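Local coordinates for ApeI dehydratase-like domain-containing protein (Pectobacterium atrosepticum, PDB 3ESI), which is of unknown function but, as an ApeI dehydratase-like member of the HotDog clan, probably acts on thioester-linked acyl chains as its dehydratase relatives do, at residues Ser102-Gly106 against Asp107-Thr111; Pro28-Phe31 against Trp32-Gly35. One frame throughout, in Å; residues are numbered along the deposited sequence.

In the fold
From the N terminus the chain runs through strands 4-8 and 17-25, then enters the loop that leads to helix 45-59. Interaction 2 lies in this loop, where residues 28-35 bend through a short 3-10 turn at 31-33 that packs against the start of the helix and meets a second subunit. Much later, interaction 1 closes the tight hairpin between strands 96-105 and 108-121. The two contacts follow one another in series, neither enclosing nor crossing the other. Their centres lie 22 Å apart and their nearest atoms about 11 Å apart, so they do not touch. One shapes the approach to helix 45-59, the other the turn joining two interior strands of the sheet.

Interaction 1: Ser102-Gly106 against Asp107-Thr111; sequences SILEG and DTERT
Ser102 reaches diagonally to Glu109, two residues short of its cross-strand partner Thr111, on the same face of the sheet: Ser102 OG donates to Glu109 OE1 over 2.9 Å, from above the carboxylate plane. Its chi1 of 71° turns OG toward the end of the extended Glu109 chain. Ile103 is paired with Arg110 by two backbone bonds, Ile103 N to Arg110 O at 2.8 Å and Arg110 N to Ile103 O at 3.2 Å. Its CD1 touches NH2 of Arg110, whose chain bends at chi3 to bring the guanidinium back over the first strand. Leu104 returns to the face of Ser102 and Glu109; its CD1 lies alongside the Glu109 chain, 3.4 Å from Glu109 OE2. Glu105 shares the other face with Arg110. Glu105 OE2 stands 3.4 Å from Arg110 NH2 in a salt bridge of charges alone, since the oxygen lies well out of the guanidinium plane and the two flat groups are 83° apart. The backbone O of Glu105 accepts twice from Thr108, from N at 2.9 Å and, in the carbonyl plane and on a lone pair, from OG1 at 2.9 Å. Gly106, with positive phi (54°), takes the first corner of the type II' turn in a beta hairpin with a two-residue loop, Gly106-Asp107. Backbone hydrogen bonds join Ser102 to Arg85 and Leu104 to Thr83; Arg85 also forms a salt bridge with Glu109 OE2, and Lys82 with Glu105 OE1. The hairpin's strands sit side by side within the antiparallel sheet, 83-91 next to 96-105 and 64-74 next to 108-121.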
loop_
_atom_site.group_PDB
_atom_site.type_symbol
_atom_site.label_atom_id
_atom_site.label_comp_id
_atom_site.label_asym_id
_atom_site.label_seq_id
_atom_site.Cartn_x
_atom_site.Cartn_y
_atom_site.Cartn_z
ATOM N N SER A 102 18.665 4.691 -11.006
ATOM C CA SER A 102 18.792 3.635 -12.003
ATOM C C SER A 102 19.328 2.363 -11.340
ATOM O O SER A 102 20.147 2.417 -10.422
ATOM C CB SER A 102 19.673 4.084 -13.194
ATOM O OG SER A 102 21.044 4.208 -12.865
ATOM N N ILE A 103 18.809 1.225 -11.783
ATOM C CA ILE A 103 19.199 -0.081 -11.256
ATOM C C ILE A 103 20.311 -0.675 -12.104
ATOM O O ILE A 103 20.174 -0.766 -13.329
ATOM C CB ILE A 103 18.024 -1.071 -11.301
ATOM C CG1 ILE A 103 16.859 -0.546 -10.462
ATOM C CG2 ILE A 103 18.478 -2.433 -10.809
ATOM C CD1 ILE A 103 15.579 -1.339 -10.632
ATOM N N LEU A 104 21.407 -1.076 -11.457
ATOM C CA LEU A 104 22.534 -1.686 -12.173
ATOM C C LEU A 104 22.501 -3.190 -11.968
ATOM O O LEU A 104 22.577 -3.665 -10.833
ATOM C CB LEU A 104 23.891 -1.156 -11.668
ATOM C CG LEU A 104 24.345 0.309 -11.821
ATOM C CD1 LEU A 104 23.591 0.979 -12.960
ATOM C CD2 LEU A 104 24.121 1.069 -10.534
ATOM N N GLU A 105 22.365 -3.928 -13.066
ATOM C CA GLU A 105 22.353 -5.396 -13.055
ATOM C C GLU A 105 23.102 -5.846 -14.309
ATOM O O GLU A 105 22.803 -5.387 -15.415
ATOM C CB GLU A 105 20.931 -5.964 -13.108
ATOM C CG GLU A 105 20.108 -5.811 -11.842
ATOM C CD GLU A 105 18.746 -6.517 -11.941
ATOM O OE1 GLU A 105 18.725 -7.766 -12.080
ATOM O OE2 GLU A 105 17.704 -5.822 -11.884
ATOM N N GLY A 106 24.060 -6.752 -14.144
ATOM C CA GLY A 106 24.821 -7.197 -15.291
ATOM C C GLY A 106 25.402 -5.972 -15.974
ATOM O O GLY A 106 25.970 -5.102 -15.311
ATOM N N ASP A 107 25.254 -5.889 -17.293
ATOM C CA ASP A 107 25.779 -4.750 -18.035
ATOM C C ASP A 107 24.718 -3.698 -18.292
ATOM O O ASP A 107 24.988 -2.678 -18.926
ATOM C CB ASP A 107 26.373 -5.207 -19.365
ATOM C CG ASP A 107 27.718 -5.871 -19.197
ATOM O OD1 ASP A 107 27.765 -7.009 -18.679
ATOM O OD2 ASP A 107 28.735 -5.245 -19.571
ATOM N N THR A 108 23.519 -3.950 -17.776
ATOM C CA THR A 108 22.388 -3.044 -17.957
ATOM C C THR A 108 22.238 -1.985 -16.860
ATOM O O THR A 108 22.758 -2.119 -15.748
ATOM C CB THR A 108 21.055 -3.822 -18.019
ATOM O OG1 THR A 108 20.572 -4.049 -16.687
ATOM C CG2 THR A 108 21.256 -5.171 -18.696
ATOM N N GLU A 109 21.507 -0.932 -17.200
ATOM C CA GLU A 109 21.221 0.162 -16.293
ATOM C C GLU A 109 19.880 0.742 -16.714
ATOM O O GLU A 109 19.804 1.492 -17.686
ATOM C CB GLU A 109 22.309 1.236 -16.374
ATOM C CG GLU A 109 21.902 2.546 -15.713
ATOM C CD GLU A 109 23.075 3.468 -15.433
ATOM O OE1 GLU A 109 22.833 4.640 -15.048
ATOM O OE2 GLU A 109 24.236 3.017 -15.589
ATOM N N ARG A 110 18.821 0.373 -15.998
ATOM C CA ARG A 110 17.468 0.862 -16.285
ATOM C C ARG A 110 17.097 2.000 -15.337
ATOM O O ARG A 110 17.511 2.010 -14.179
ATOM C CB ARG A 110 16.428 -0.246 -16.092
ATOM C CG ARG A 110 16.610 -1.497 -16.918
ATOM C CD ARG A 110 15.623 -2.554 -16.440
ATOM N NE ARG A 110 15.763 -2.796 -14.999
ATOM C CZ ARG A 110 14.985 -3.610 -14.286
ATOM N NH1 ARG A 110 13.998 -4.270 -14.878
ATOM N NH2 ARG A 110 15.199 -3.768 -12.984
ATOM N N THR A 111 16.310 2.953 -15.819
ATOM C CA THR A 111 15.870 4.052 -14.963
ATOM C C THR A 111 14.735 3.483 -14.123
ATOM O O THR A 111 13.848 2.815 -14.655
ATOM C CB THR A 111 15.335 5.241 -15.784
ATOM O OG1 THR A 111 16.343 5.687 -16.701
ATOM C CG2 THR A 111 14.969 6.393 -14.869
#

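Interaction 2: Pro28-Phe31 against Trp32-Gly35; sequences PDLF and WFNG
Trp32 brings CD1 of its indole to CB of Leu30, 3.7 Å away, and the leucine carbon arrives at the ring edge, near its plane. The pyrrole NE1 finds its acceptor elsewhere, in the backbone O of Met1, while the rest of the indole packs on Pro44, just before helix 45-59, and on Val46 and Ala47 in its first turn. Phe33 follows with a straight backbone bond: its N donates to Leu30 O over 2.8 Å, with 168° at the hydrogen, although the donor stands above the carbonyl plane. This i+3 to i bond closes the 3-10 turn. With CG beside the backbone N (chi1 -51°), the Phe33 ring runs alongside Leu30, the two side chains pointing the same way, and its CE2 comes to 3.9 Å from Leu30 CD1. CB of Trp32 lies over the centre of one Phe33 face, 4.3 Å above the plane, and Val26, Pro41 and Pro80 also touch this side chain. Asn34 continues the turn, its N reaching Phe31 O at 3.2 Å from far above the carbonyl plane. Phe31, Trp32 and Asn34 all touch a second subunit, on its Leu49, Met1 and Ile69 respectively, and the Phe31 ring also meets Phe66 of that subunit edge-to-face. Two successive backbone bonds thus set the bend and apolar packing holds Leu30 against Trp32 and Phe33, while the polar NE1 of Trp32 and OD1 of Asn34 are bonded to backbone atoms outside the contact, those of Met1 and His36.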
loop_
_atom_site.group_PDB
_atom_site.type_symbol
_atom_site.label_atom_id
_atom_site.label_comp_id
_atom_site.label_asym_id
_atom_site.label_seq_id
_atom_site.Cartn_x
_atom_site.Cartn_y
_atom_site.Cartn_z
ATOM N N PRO A 28 18.421 -5.515 2.159
ATOM C CA PRO A 28 17.290 -6.423 2.389
ATOM C C PRO A 28 16.749 -6.346 3.810
ATOM O O PRO A 28 15.641 -6.781 4.069
ATOM C CB PRO A 28 17.888 -7.802 2.114
ATOM C CG PRO A 28 18.952 -7.511 1.088
ATOM C CD PRO A 28 19.587 -6.257 1.644
ATOM N N ASP A 29 17.535 -5.804 4.732
ATOM C CA ASP A 29 17.109 -5.703 6.122
ATOM C C ASP A 29 16.441 -4.392 6.506
ATOM O O ASP A 29 16.176 -4.158 7.685
ATOM C CB ASP A 29 18.292 -5.954 7.062
ATOM C CG ASP A 29 18.903 -7.339 6.875
ATOM O OD1 ASP A 29 18.129 -8.324 6.816
ATOM O OD2 ASP A 29 20.151 -7.438 6.790
ATOM N N LEU A 30 16.169 -3.538 5.525
ATOM C CA LEU A 30 15.514 -2.262 5.793
ATOM C C LEU A 30 14.066 -2.486 6.221
ATOM O O LEU A 30 13.379 -3.366 5.697
ATOM C CB LEU A 30 15.546 -1.382 4.544
ATOM C CG LEU A 30 16.946 -1.111 3.996
ATOM C CD1 LEU A 30 16.826 -0.491 2.619
ATOM C CD2 LEU A 30 17.735 -0.226 4.948
ATOM N N PHE A 31 13.599 -1.683 7.167
ATOM C CA PHE A 31 12.230 -1.809 7.662
ATOM C C PHE A 31 11.210 -1.741 6.528
ATOM O O PHE A 31 10.087 -2.245 6.650
ATOM C CB PHE A 31 11.936 -0.724 8.709
ATOM C CG PHE A 31 12.685 -0.910 9.996
ATOM C CD1 PHE A 31 12.723 -2.157 10.617
ATOM C CD2 PHE A 31 13.344 0.154 10.594
ATOM C CE1 PHE A 31 13.412 -2.348 11.825
ATOM C CE2 PHE A 31 14.035 -0.021 11.799
ATOM C CZ PHE A 31 14.067 -1.280 12.416
ATOM N N TRP A 32 11.617 -1.119 5.426
ATOM C CA TRP A 32 10.765 -0.982 4.249
ATOM C C TRP A 32 10.353 -2.341 3.694
ATOM O O TRP A 32 9.354 -2.453 2.983
ATOM C CB TRP A 32 11.509 -0.223 3.141
ATOM C CG TRP A 32 12.012 1.133 3.550
ATOM C CD1 TRP A 32 13.305 1.486 3.826
ATOM C CD2 TRP A 32 11.227 2.317 3.729
ATOM N NE1 TRP A 32 13.369 2.817 4.164
ATOM C CE2 TRP A 32 12.109 3.350 4.114
ATOM C CE3 TRP A 32 9.863 2.607 3.597
ATOM C CZ2 TRP A 32 11.668 4.651 4.371
ATOM C CZ3 TRP A 32 9.430 3.897 3.848
ATOM C CH2 TRP A 32 10.332 4.902 4.233
ATOM N N PHE A 33 11.124 -3.372 4.013
ATOM C CA PHE A 33 10.850 -4.696 3.492
ATOM C C PHE A 33 10.402 -5.723 4.517
ATOM O O PHE A 33 10.217 -6.893 4.179
ATOM C CB PHE A 33 12.089 -5.226 2.781
ATOM C CG PHE A 33 12.660 -4.283 1.762
ATOM C CD1 PHE A 33 11.873 -3.795 0.730
ATOM C CD2 PHE A 33 14.000 -3.905 1.821
ATOM C CE1 PHE A 33 12.409 -2.944 -0.233
ATOM C CE2 PHE A 33 14.549 -3.054 0.863
ATOM C CZ PHE A 33 13.749 -2.571 -0.168
ATOM N N ASN A 34 10.218 -5.308 5.759
ATOM C CA ASN A 34 9.819 -6.249 6.795
ATOM C C ASN A 34 8.524 -7.033 6.526
ATOM O O ASN A 34 7.455 -6.459 6.308
ATOM C CB ASN A 34 9.719 -5.531 8.139
ATOM C CG ASN A 34 9.714 -6.494 9.299
ATOM O OD1 ASN A 34 8.723 -7.194 9.549
ATOM N ND2 ASN A 34 10.831 -6.556 10.005
ATOM N N GLY A 35 8.639 -8.357 6.566
ATOM C CA GLY A 35 7.503 -9.228 6.335
ATOM C C GLY A 35 6.238 -8.862 7.093
ATOM O O GLY A 35 5.130 -9.163 6.625
#